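Local coordinates for protein putative Xylose isomerase (Rhodospirillum rubrum, PDB 3QXB) that is a putative sugar isomerase of the xylose isomerase-like TIM-barrel family that binds manganese and iron and probably catalyses an isomerisation, at residues L58-P61 / W62-D65; G112-H115 / L116-I120; R148-E151 / I152-I155. All coordinates share one frame; numbering follows the deposited sequence.

In the fold
The three contacts follow one another in series along one parallel eight-stranded barrel; none nests in or crosses another. Contact 1 turns the loop that runs from strand 51-55 to the start of helix 65-81. Contact 2 lies further along the chain, in the middle of helix 106-125, and touches contact 1 directly: R118 reaches back to D65 and W63, tying the turn to the helix. After strand 130-133 the chain enters helix 146-170, where contact 3 spans two turns near the N-terminal end. Contacts 2 and 3 do not touch, their nearest atoms being about 7 Å apart, but their two helices pack together, with I155 against L106 and Q109.

Contact 1 of 3, residues L58-P61 / W62-D65; sequences LTDP and WWPD
Two hydrogen bonds fold D60 back on W62 and W63. The backbone N of W63 donates to D60 O at 3.0 Å, closing a type I beta turn from D60 to W63, and W62 N donates to D60 OD1 at 3.1 Å, reaching that oxygen from above the carboxylate plane. With CG anti to its own nitrogen (chi1 -168°), the D60 side chain leans over the turn, where OD1 also lies at the edge of the W62 ring, near its plane. The other oxygen is used too: a water donates to D60 OD2 at 2.7 Å and accepts from W63 NE1 at 2.9 Å.

The apolar evidence centres on the W63 indole. D60 CB stands over its five-membered ring, 3.4 Å from the centroid and only 12° off the normal, a CH-pi contact, while T59 CA lies 3.7 Å from W63 CZ3. The two tryptophans meet W63 and W62 of the second subunit edge-to-face, so the turn also belongs to the dimer interface. The whole is an Asx turn set within a type I beta turn, in a beta-to-alpha loop of the TIM barrel after strand 51-55.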
ATOM      1  N   LEU A  58       1.581   0.770 -10.538  1.00 18.62           N
ATOM      2  CA  LEU A  58       2.552   0.235 -11.501  1.00 19.15           C
ATOM      3  C   LEU A  58       3.647   1.256 -11.769  1.00 18.68           C
ATOM      4  O   LEU A  58       4.794   0.873 -11.901  1.00 19.99           O
ATOM      5  CB  LEU A  58       1.891  -0.150 -12.824  1.00 18.54           C
ATOM      6  CG  LEU A  58       1.109  -1.460 -12.860  1.00 20.75           C
ATOM      7  CD1 LEU A  58       0.273  -1.560 -14.174  1.00 19.32           C
ATOM      8  CD2 LEU A  58       2.060  -2.609 -12.769  1.00 23.04           C
ATOM      9  N   THR A  59       3.295   2.555 -11.787  1.00 18.05           N
ATOM     10  CA  THR A  59       4.251   3.624 -11.959  1.00 18.15           C
ATOM     11  C   THR A  59       3.850   4.808 -11.047  1.00 18.78           C
ATOM     12  O   THR A  59       2.815   5.451 -11.281  1.00 18.29           O
ATOM     13  CB  THR A  59       4.388   4.078 -13.488  1.00 19.13           C
ATOM     14  OG1 THR A  59       3.169   4.579 -13.961  1.00 18.02           O
ATOM     15  CG2 THR A  59       4.877   2.950 -14.429  1.00 16.40           C
ATOM     16  N   ASP A  60       4.692   5.078 -10.032  1.00 17.35           N
ATOM     17  CA  ASP A  60       4.401   6.045  -8.988  1.00 17.98           C
ATOM     18  C   ASP A  60       4.450   7.463  -9.597  1.00 18.00           C
ATOM     19  O   ASP A  60       5.448   7.853 -10.188  1.00 17.46           O
ATOM     20  CB  ASP A  60       5.455   5.933  -7.865  1.00 18.01           C
ATOM     21  CG  ASP A  60       5.078   6.684  -6.598  1.00 19.81           C
ATOM     22  OD1 ASP A  60       4.169   7.566  -6.635  1.00 16.64           O
ATOM     23  OD2 ASP A  60       5.754   6.430  -5.555  1.00 22.35           O
ATOM     24  N   PRO A  61       3.362   8.239  -9.455  1.00 18.82           N
ATOM     25  CA  PRO A  61       3.329   9.649  -9.879  1.00 17.91           C
ATOM     26  C   PRO A  61       4.510  10.458  -9.323  1.00 17.23           C
ATOM     27  O   PRO A  61       5.025  11.342  -9.980  1.00 18.51           O
ATOM     28  CB  PRO A  61       1.988  10.147  -9.296  1.00 18.22           C
ATOM     29  CG  PRO A  61       1.085   8.953  -9.337  1.00 17.96           C
ATOM     30  CD  PRO A  61       2.050   7.789  -8.966  1.00 17.93           C
ATOM     31  N   TRP A  62       4.934  10.148  -8.120  1.00 17.43           N
ATOM     32  CA  TRP A  62       6.111  10.795  -7.492  1.00 17.45           C
ATOM     33  C   TRP A  62       7.468  10.528  -8.172  1.00 18.02           C
ATOM     34  O   TRP A  62       8.424  11.280  -7.985  1.00 20.21           O
ATOM     35  CB  TRP A  62       6.195  10.428  -6.021  1.00 17.52           C
ATOM     36  CG  TRP A  62       5.154  11.053  -5.179  1.00 17.35           C
ATOM     37  CD1 TRP A  62       4.154  10.424  -4.542  1.00 17.93           C
ATOM     38  CD2 TRP A  62       5.044  12.430  -4.843  1.00 16.33           C
ATOM     39  NE1 TRP A  62       3.389  11.320  -3.846  1.00 18.41           N
ATOM     40  CE2 TRP A  62       3.897  12.569  -4.042  1.00 19.70           C
ATOM     41  CE3 TRP A  62       5.756  13.577  -5.211  1.00 19.15           C
ATOM     42  CZ2 TRP A  62       3.485  13.798  -3.537  1.00 18.94           C
ATOM     43  CZ3 TRP A  62       5.334  14.793  -4.732  1.00 17.76           C
ATOM     44  CH2 TRP A  62       4.239  14.896  -3.895  1.00 16.52           C
ATOM     45  N   TRP A  63       7.589   9.460  -8.934  1.00 18.79           N
ATOM     46  CA  TRP A  63       8.871   9.167  -9.611  1.00 19.65           C
ATOM     47  C   TRP A  63       9.306  10.332 -10.512  1.00 19.84           C
ATOM     48  O   TRP A  63       8.454  11.025 -11.040  1.00 19.50           O
ATOM     49  CB  TRP A  63       8.754   7.908 -10.449  1.00 18.87           C
ATOM     50  CG  TRP A  63       8.674   6.632  -9.685  1.00 20.70           C
ATOM     51  CD1 TRP A  63       8.881   6.431  -8.329  1.00 20.53           C
ATOM     52  CD2 TRP A  63       8.384   5.351 -10.236  1.00 16.89           C
ATOM     53  NE1 TRP A  63       8.705   5.102  -8.028  1.00 17.16           N
ATOM     54  CE2 TRP A  63       8.431   4.419  -9.184  1.00 19.68           C
ATOM     55  CE3 TRP A  63       8.119   4.893 -11.533  1.00 17.35           C
ATOM     56  CZ2 TRP A  63       8.208   3.051  -9.393  1.00 18.11           C
ATOM     57  CZ3 TRP A  63       7.912   3.546 -11.735  1.00 18.98           C
ATOM     58  CH2 TRP A  63       7.899   2.648 -10.670  1.00 20.31           C
ATOM     59  N   PRO A  64      10.613  10.534 -10.716  1.00 21.63           N
ATOM     60  CA  PRO A  64      11.045  11.586 -11.629  1.00 22.31           C
ATOM     61  C   PRO A  64      10.417  11.408 -12.998  1.00 22.39           C
ATOM     62  O   PRO A  64      10.241  10.268 -13.472  1.00 20.54           O
ATOM     63  CB  PRO A  64      12.578  11.456 -11.660  1.00 23.35           C
ATOM     64  CG  PRO A  64      12.921  10.768 -10.422  1.00 24.82           C
ATOM     65  CD  PRO A  64      11.752   9.932  -9.998  1.00 22.87           C
ATOM     66  N   ASP A  65      10.005  12.539 -13.558  1.00 22.70           N
ATOM     67  CA  ASP A  65       9.169  12.589 -14.744  1.00 24.55           C
ATOM     68  C   ASP A  65       9.708  11.734 -15.883  1.00 23.60           C
ATOM     69  O   ASP A  65       8.957  11.020 -16.527  1.00 24.29           O
ATOM     70  CB  ASP A  65       9.076  14.032 -15.280  1.00 26.68           C
ATOM     71  CG  ASP A  65       8.370  14.965 -14.335  1.00 32.50           C
ATOM     72  OD1 ASP A  65       8.265  14.630 -13.133  1.00 42.90           O
ATOM     73  OD2 ASP A  65       7.945  16.050 -14.769  1.00 41.30           O
TER
HETATM   74  O   HOH W   1       7.706   4.500  -5.404  1.00 25.72           O

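Contact 2 of 3, residues G112-H115 / L116-I120; sequences GYQH and LKRAI. With EDO (1,2-ethanediol), chain O.
The carbonyl oxygen of Q114 accepts the shortest of the hydrogen bonds joining 112-115 to 116-120, from R118 N at 2.8 Å (162° at the hydrogen). The same oxygen lies against the R118 side chain, whose CG comes within 3.2 Å of it; chi1 of -69° sets that CG beside the R118 backbone N, on the side where Q114 O lies. Beyond it, Q114 and R118 lie side by side and point the same way, with Q114 CG 4.1 Å from R118 CD and their amide and guanidinium planes 76° apart. The i-to-i+4 pattern repeats through K117 N to Y113 O at 2.9 Å, L116 N to G112 O and A119 N to H115 O, which identifies a regular alpha-helix.

On another side Y113 and K117 meet loosely, Y113 CE1 lying 4.4 Å from K117 CB. A 1,2-ethanediol, probably from crystallisation, lies against both side chains: its O2 shares a hydrogen bond with Y113 OH (2.5 Å) at the edge of the ring and in its plane, and its C2 lies 3.7 Å from K117 CG.

The R118 guanidinium is held by D65 OD1 and by the carbonyl oxygens of P61 and W63, whereas H115 NE2 bonds to S95. Helix 106-125 packs on strand 130-133 with one side, through L116 and I120, and beside helix 146-170 with another, through Y113 and K117.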
ATOM      1  N   GLY A 112      -0.841  16.412  -1.210  1.00 17.45           N
ATOM      2  CA  GLY A 112      -1.929  15.745  -1.924  1.00 16.25           C
ATOM      3  C   GLY A 112      -2.208  16.374  -3.277  1.00 16.25           C
ATOM      4  O   GLY A 112      -2.363  15.675  -4.273  1.00 16.20           O
ATOM      5  N   TYR A 113      -2.282  17.701  -3.301  1.00 17.10           N
ATOM      6  CA  TYR A 113      -2.373  18.485  -4.540  1.00 18.40           C
ATOM      7  C   TYR A 113      -1.294  18.025  -5.560  1.00 17.80           C
ATOM      8  O   TYR A 113      -1.575  17.664  -6.678  1.00 16.62           O
ATOM      9  CB  TYR A 113      -2.250  19.979  -4.233  1.00 18.71           C
ATOM     10  CG  TYR A 113      -2.494  20.844  -5.442  1.00 19.13           C
ATOM     11  CD1 TYR A 113      -1.509  21.000  -6.388  1.00 17.85           C
ATOM     12  CD2 TYR A 113      -3.718  21.535  -5.618  1.00 18.94           C
ATOM     13  CE1 TYR A 113      -1.691  21.781  -7.509  1.00 19.58           C
ATOM     14  CE2 TYR A 113      -3.924  22.292  -6.728  1.00 21.80           C
ATOM     15  CZ  TYR A 113      -2.900  22.413  -7.689  1.00 22.86           C
ATOM     16  OH  TYR A 113      -3.056  23.178  -8.808  1.00 21.16           O
ATOM     17  N   GLN A 114      -0.059  18.017  -5.121  1.00 17.96           N
ATOM     18  CA  GLN A 114       1.085  17.736  -5.976  1.00 18.01           C
ATOM     19  C   GLN A 114       1.041  16.271  -6.425  1.00 18.17           C
ATOM     20  O   GLN A 114       1.328  15.930  -7.586  1.00 19.26           O
ATOM     21  CB  GLN A 114       2.376  18.073  -5.216  1.00 17.92           C
ATOM     22  CG  GLN A 114       3.653  17.930  -6.109  1.00 17.90           C
ATOM     23  CD  GLN A 114       4.940  18.379  -5.476  1.00 22.19           C
ATOM     24  OE1 GLN A 114       5.939  18.590  -6.185  1.00 23.17           O
ATOM     25  NE2 GLN A 114       4.958  18.514  -4.157  1.00 20.05           N
ATOM     26  N   HIS A 115       0.588  15.389  -5.540  1.00 19.26           N
ATOM     27  CA  HIS A 115       0.420  13.990  -5.895  1.00 18.03           C
ATOM     28  C   HIS A 115      -0.452  13.851  -7.116  1.00 18.44           C
ATOM     29  O   HIS A 115      -0.027  13.236  -8.096  1.00 18.32           O
ATOM     30  CB  HIS A 115      -0.161  13.187  -4.727  1.00 20.01           C
ATOM     31  CG  HIS A 115      -0.409  11.743  -5.045  1.00 19.27           C
ATOM     32  ND1 HIS A 115       0.617  10.832  -5.208  1.00 22.68           N
ATOM     33  CD2 HIS A 115      -1.558  11.048  -5.176  1.00 21.77           C
ATOM     34  CE1 HIS A 115       0.096   9.644  -5.481  1.00 21.72           C
ATOM     35  NE2 HIS A 115      -1.217   9.739  -5.435  1.00 21.81           N
ATOM     36  N   LEU A 116      -1.668  14.424  -7.058  1.00 16.92           N
ATOM     37  CA  LEU A 116      -2.607  14.371  -8.161  1.00 16.95           C
ATOM     38  C   LEU A 116      -2.169  15.155  -9.413  1.00 16.31           C
ATOM     39  O   LEU A 116      -2.414  14.702 -10.545  1.00 16.81           O
ATOM     40  CB  LEU A 116      -3.990  14.826  -7.679  1.00 16.74           C
ATOM     41  CG  LEU A 116      -5.202  14.716  -8.607  1.00 15.41           C
ATOM     42  CD1 LEU A 116      -5.263  13.383  -9.354  1.00 14.07           C
ATOM     43  CD2 LEU A 116      -6.459  14.976  -7.809  1.00 15.77           C
ATOM     44  N   LYS A 117      -1.561  16.330  -9.214  1.00 16.78           N
ATOM     45  CA  LYS A 117      -0.949  17.086 -10.295  1.00 16.72           C
ATOM     46  C   LYS A 117       0.041  16.213 -11.067  1.00 16.81           C
ATOM     47  O   LYS A 117       0.006  16.166 -12.297  1.00 16.66           O
ATOM     48  CB  LYS A 117      -0.257  18.334  -9.771  1.00 17.70           C
ATOM     49  CG  LYS A 117       0.457  19.216 -10.806  1.00 16.67           C
ATOM     50  CD  LYS A 117       1.861  18.706 -11.128  1.00 16.73           C
ATOM     51  CE  LYS A 117       2.657  19.737 -11.894  1.00 19.03           C
ATOM     52  NZ  LYS A 117       3.911  19.174 -12.414  1.00 17.12           N
ATOM     53  N   ARG A 118       0.883  15.491 -10.351  1.00 18.06           N
ATOM     54  CA  ARG A 118       1.851  14.608 -10.995  1.00 17.75           C
ATOM     55  C   ARG A 118       1.175  13.427 -11.679  1.00 17.26           C
ATOM     56  O   ARG A 118       1.589  13.027 -12.780  1.00 17.68           O
ATOM     57  CB  ARG A 118       2.903  14.164  -9.978  1.00 17.72           C
ATOM     58  CG  ARG A 118       3.809  15.320  -9.551  1.00 16.12           C
ATOM     59  CD  ARG A 118       4.960  14.906  -8.618  1.00 18.98           C
ATOM     60  NE  ARG A 118       5.922  14.084  -9.349  1.00 19.47           N
ATOM     61  CZ  ARG A 118       6.897  14.549 -10.129  1.00 20.09           C
ATOM     62  NH1 ARG A 118       7.101  15.861 -10.269  1.00 21.01           N
ATOM     63  NH2 ARG A 118       7.710  13.698 -10.740  1.00 18.26           N
ATOM     64  N   ALA A 119       0.142  12.872 -11.044  1.00 16.50           N
ATOM     65  CA  ALA A 119      -0.666  11.824 -11.694  1.00 16.85           C
ATOM     66  C   ALA A 119      -1.329  12.319 -12.977  1.00 17.65           C
ATOM     67  O   ALA A 119      -1.402  11.592 -13.972  1.00 18.25           O
ATOM     68  CB  ALA A 119      -1.742  11.274 -10.724  1.00 15.54           C
ATOM     69  N   ILE A 120      -1.835  13.543 -12.963  1.00 18.27           N
ATOM     70  CA  ILE A 120      -2.355  14.152 -14.177  1.00 17.21           C
ATOM     71  C   ILE A 120      -1.240  14.267 -15.252  1.00 18.28           C
ATOM     72  O   ILE A 120      -1.465  13.948 -16.414  1.00 19.15           O
ATOM     73  CB  ILE A 120      -2.936  15.548 -13.865  1.00 17.35           C
ATOM     74  CG1 ILE A 120      -4.225  15.387 -13.050  1.00 18.32           C
ATOM     75  CG2 ILE A 120      -3.094  16.377 -15.145  1.00 15.75           C
ATOM     76  CD1 ILE A 120      -4.744  16.668 -12.343  1.00 15.37           C
TER
HETATM   77  C1  EDO O 365       0.438  22.931 -12.045  1.00 31.69           C
HETATM   78  O1  EDO O 365       0.471  24.312 -12.444  1.00 34.37           O
HETATM   79  C2  EDO O 365      -0.894  22.650 -11.367  1.00 29.26           C
HETATM   80  O2  EDO O 365      -0.989  23.430 -10.194  1.00 29.03           O

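Contact 3 of 3, residues R148-E151 / I152-I155; sequences RREE and IYAI. With ACT (acetate ion), chain P.
I152 folds back over R148 one turn earlier in an alpha-helix, the helix 146-170 of the TIM barrel. The i-to-i+4 bonds are explicit: I152 N donates to R148 O at 3.0 Å and A154 N to E150 O at the same length. In I152 a chi1 of -64° carries CG1 back beside its own nitrogen, to 3.1 Å from R148 O, and an extended chi2 (169°) takes CD1 on over one face of the R148 guanidinium. That methyl sits 3.8 Å above the plane, offset toward the rim, and 3.9 Å from R148 NH2, which itself bonds to P104 O. Swapping I152 for an alanine is likely to open a gap under the guanidinium, depriving this face of its apolar support.

E151 O accepts a weak bond from I155 N, and I155 CD1 lies 3.6 Å from E151 O. The E151 carboxylate forms a long ion pair with R148, whose NE pairs with D142.

E150 runs alongside Y153, pointing the same way, with carboxylate and ring planes 87° apart; its OE2 takes a salt bridge from R195, and Y153 OH bonds to D199. An acetate, probably from crystallisation, fits between R149 and Y153: R149 NH1 bonds to A183 O, R149 NE donates to acetate OXT at 3.3 Å, and the acetate CH3 lies over one face of the Y153 ring, 3.4 Å from Y153 CG.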
ATOM      1  N   ARG A 148     -13.086  21.610  12.100  1.00 31.11           N
ATOM      2  CA  ARG A 148     -11.866  21.248  11.388  1.00 29.07           C
ATOM      3  C   ARG A 148     -12.214  20.547  10.104  1.00 27.66           C
ATOM      4  O   ARG A 148     -11.592  20.824   9.077  1.00 26.04           O
ATOM      5  CB  ARG A 148     -10.937  20.349  12.234  1.00 29.26           C
ATOM      6  CG  ARG A 148     -10.160  21.143  13.285  1.00 32.40           C
ATOM      7  CD  ARG A 148      -8.946  21.877  12.698  1.00 33.12           C
ATOM      8  NE  ARG A 148      -7.911  20.939  12.280  1.00 32.34           N
ATOM      9  CZ  ARG A 148      -6.846  21.262  11.545  1.00 31.23           C
ATOM     10  NH1 ARG A 148      -6.631  22.516  11.143  1.00 32.13           N
ATOM     11  NH2 ARG A 148      -5.968  20.327  11.240  1.00 29.72           N
ATOM     12  N   ARG A 149     -13.191  19.646  10.141  1.00 27.00           N
ATOM     13  CA  ARG A 149     -13.556  18.932   8.926  1.00 26.87           C
ATOM     14  C   ARG A 149     -13.969  19.915   7.827  1.00 26.95           C
ATOM     15  O   ARG A 149     -13.546  19.777   6.656  1.00 24.99           O
ATOM     16  CB  ARG A 149     -14.644  17.891   9.170  1.00 26.93           C
ATOM     17  CG  ARG A 149     -14.152  16.633   9.878  1.00 29.42           C
ATOM     18  CD  ARG A 149     -15.283  15.692  10.238  1.00 33.13           C
ATOM     19  NE  ARG A 149     -15.847  15.024   9.069  1.00 32.97           N
ATOM     20  CZ  ARG A 149     -15.832  13.709   8.853  1.00 35.33           C
ATOM     21  NH1 ARG A 149     -15.310  12.864   9.742  1.00 37.19           N
ATOM     22  NH2 ARG A 149     -16.366  13.227   7.741  1.00 36.74           N
ATOM     23  N   GLU A 150     -14.750  20.923   8.217  1.00 27.69           N
ATOM     24  CA  GLU A 150     -15.251  21.922   7.284  1.00 28.25           C
ATOM     25  C   GLU A 150     -14.175  22.825   6.748  1.00 27.00           C
ATOM     26  O   GLU A 150     -14.152  23.112   5.567  1.00 26.21           O
ATOM     27  CB  GLU A 150     -16.359  22.776   7.920  1.00 30.28           C
ATOM     28  CG  GLU A 150     -17.700  22.347   7.411  1.00 34.06           C
ATOM     29  CD  GLU A 150     -17.824  22.539   5.883  1.00 36.72           C
ATOM     30  OE1 GLU A 150     -17.172  23.432   5.233  1.00 40.19           O
ATOM     31  OE2 GLU A 150     -18.550  21.711   5.316  1.00 41.68           O
ATOM     32  N   GLU A 151     -13.297  23.270   7.635  1.00 27.33           N
ATOM     33  CA  GLU A 151     -12.159  24.088   7.240  1.00 26.89           C
ATOM     34  C   GLU A 151     -11.284  23.350   6.199  1.00 23.93           C
ATOM     35  O   GLU A 151     -10.895  23.929   5.173  1.00 21.64           O
ATOM     36  CB  GLU A 151     -11.340  24.448   8.492  1.00 27.56           C
ATOM     37  CG  GLU A 151     -10.154  25.344   8.242  1.00 30.38           C
ATOM     38  CD  GLU A 151      -9.263  25.513   9.468  1.00 34.77           C
ATOM     39  OE1 GLU A 151      -9.560  24.926  10.524  1.00 36.59           O
ATOM     40  OE2 GLU A 151      -8.259  26.247   9.350  1.00 39.69           O
ATOM     41  N   ILE A 152     -11.024  22.077   6.462  1.00 22.94           N
ATOM     42  CA  ILE A 152     -10.102  21.269   5.647  1.00 22.58           C
ATOM     43  C   ILE A 152     -10.734  20.963   4.303  1.00 21.96           C
ATOM     44  O   ILE A 152     -10.089  21.066   3.237  1.00 21.34           O
ATOM     45  CB  ILE A 152      -9.661  20.009   6.422  1.00 22.59           C
ATOM     46  CG1 ILE A 152      -8.856  20.426   7.652  1.00 22.66           C
ATOM     47  CG2 ILE A 152      -8.849  19.070   5.571  1.00 19.03           C
ATOM     48  CD1 ILE A 152      -8.604  19.261   8.607  1.00 24.25           C
ATOM     49  N   TYR A 153     -12.023  20.653   4.349  1.00 22.27           N
ATOM     50  CA  TYR A 153     -12.778  20.382   3.158  1.00 22.19           C
ATOM     51  C   TYR A 153     -12.856  21.603   2.224  1.00 21.36           C
ATOM     52  O   TYR A 153     -12.744  21.452   1.006  1.00 20.67           O
ATOM     53  CB  TYR A 153     -14.186  19.880   3.520  1.00 23.19           C
ATOM     54  CG  TYR A 153     -15.049  19.752   2.308  1.00 24.42           C
ATOM     55  CD1 TYR A 153     -14.723  18.863   1.295  1.00 25.80           C
ATOM     56  CD2 TYR A 153     -16.140  20.548   2.145  1.00 26.32           C
ATOM     57  CE1 TYR A 153     -15.497  18.771   0.143  1.00 25.99           C
ATOM     58  CE2 TYR A 153     -16.921  20.475   0.999  1.00 27.82           C
ATOM     59  CZ  TYR A 153     -16.589  19.587   0.003  1.00 27.72           C
ATOM     60  OH  TYR A 153     -17.404  19.534  -1.094  1.00 31.04           O
ATOM     61  N   ALA A 154     -13.007  22.821   2.761  1.00 21.79           N
ATOM     62  CA  ALA A 154     -13.156  23.965   1.877  1.00 21.07           C
ATOM     63  C   ALA A 154     -11.853  24.170   1.065  1.00 21.16           C
ATOM     64  O   ALA A 154     -11.874  24.512  -0.119  1.00 19.50           O
ATOM     65  CB  ALA A 154     -13.523  25.238   2.666  1.00 21.50           C
ATOM     66  N   ILE A 155     -10.730  23.892   1.711  1.00 21.09           N
ATOM     67  CA  ILE A 155      -9.444  23.968   1.044  1.00 21.40           C
ATOM     68  C   ILE A 155      -9.342  22.860   0.004  1.00 20.66           C
ATOM     69  O   ILE A 155      -8.892  23.096  -1.110  1.00 21.17           O
ATOM     70  CB  ILE A 155      -8.319  23.921   2.065  1.00 21.06           C
ATOM     71  CG1 ILE A 155      -8.301  25.257   2.835  1.00 24.59           C
ATOM     72  CG2 ILE A 155      -6.953  23.593   1.377  1.00 20.83           C
ATOM     73  CD1 ILE A 155      -7.698  25.182   4.236  1.00 27.41           C
TER
HETATM   74  C   ACT P 368     -16.996  17.293   5.551  1.00 42.07           C
HETATM   75  O   ACT P 368     -17.435  18.311   6.182  1.00 41.66           O
HETATM   76  OXT ACT P 368     -16.810  16.169   6.130  1.00 40.73           O
HETATM   77  CH3 ACT P 368     -16.719  17.436   4.094  1.00 41.99           C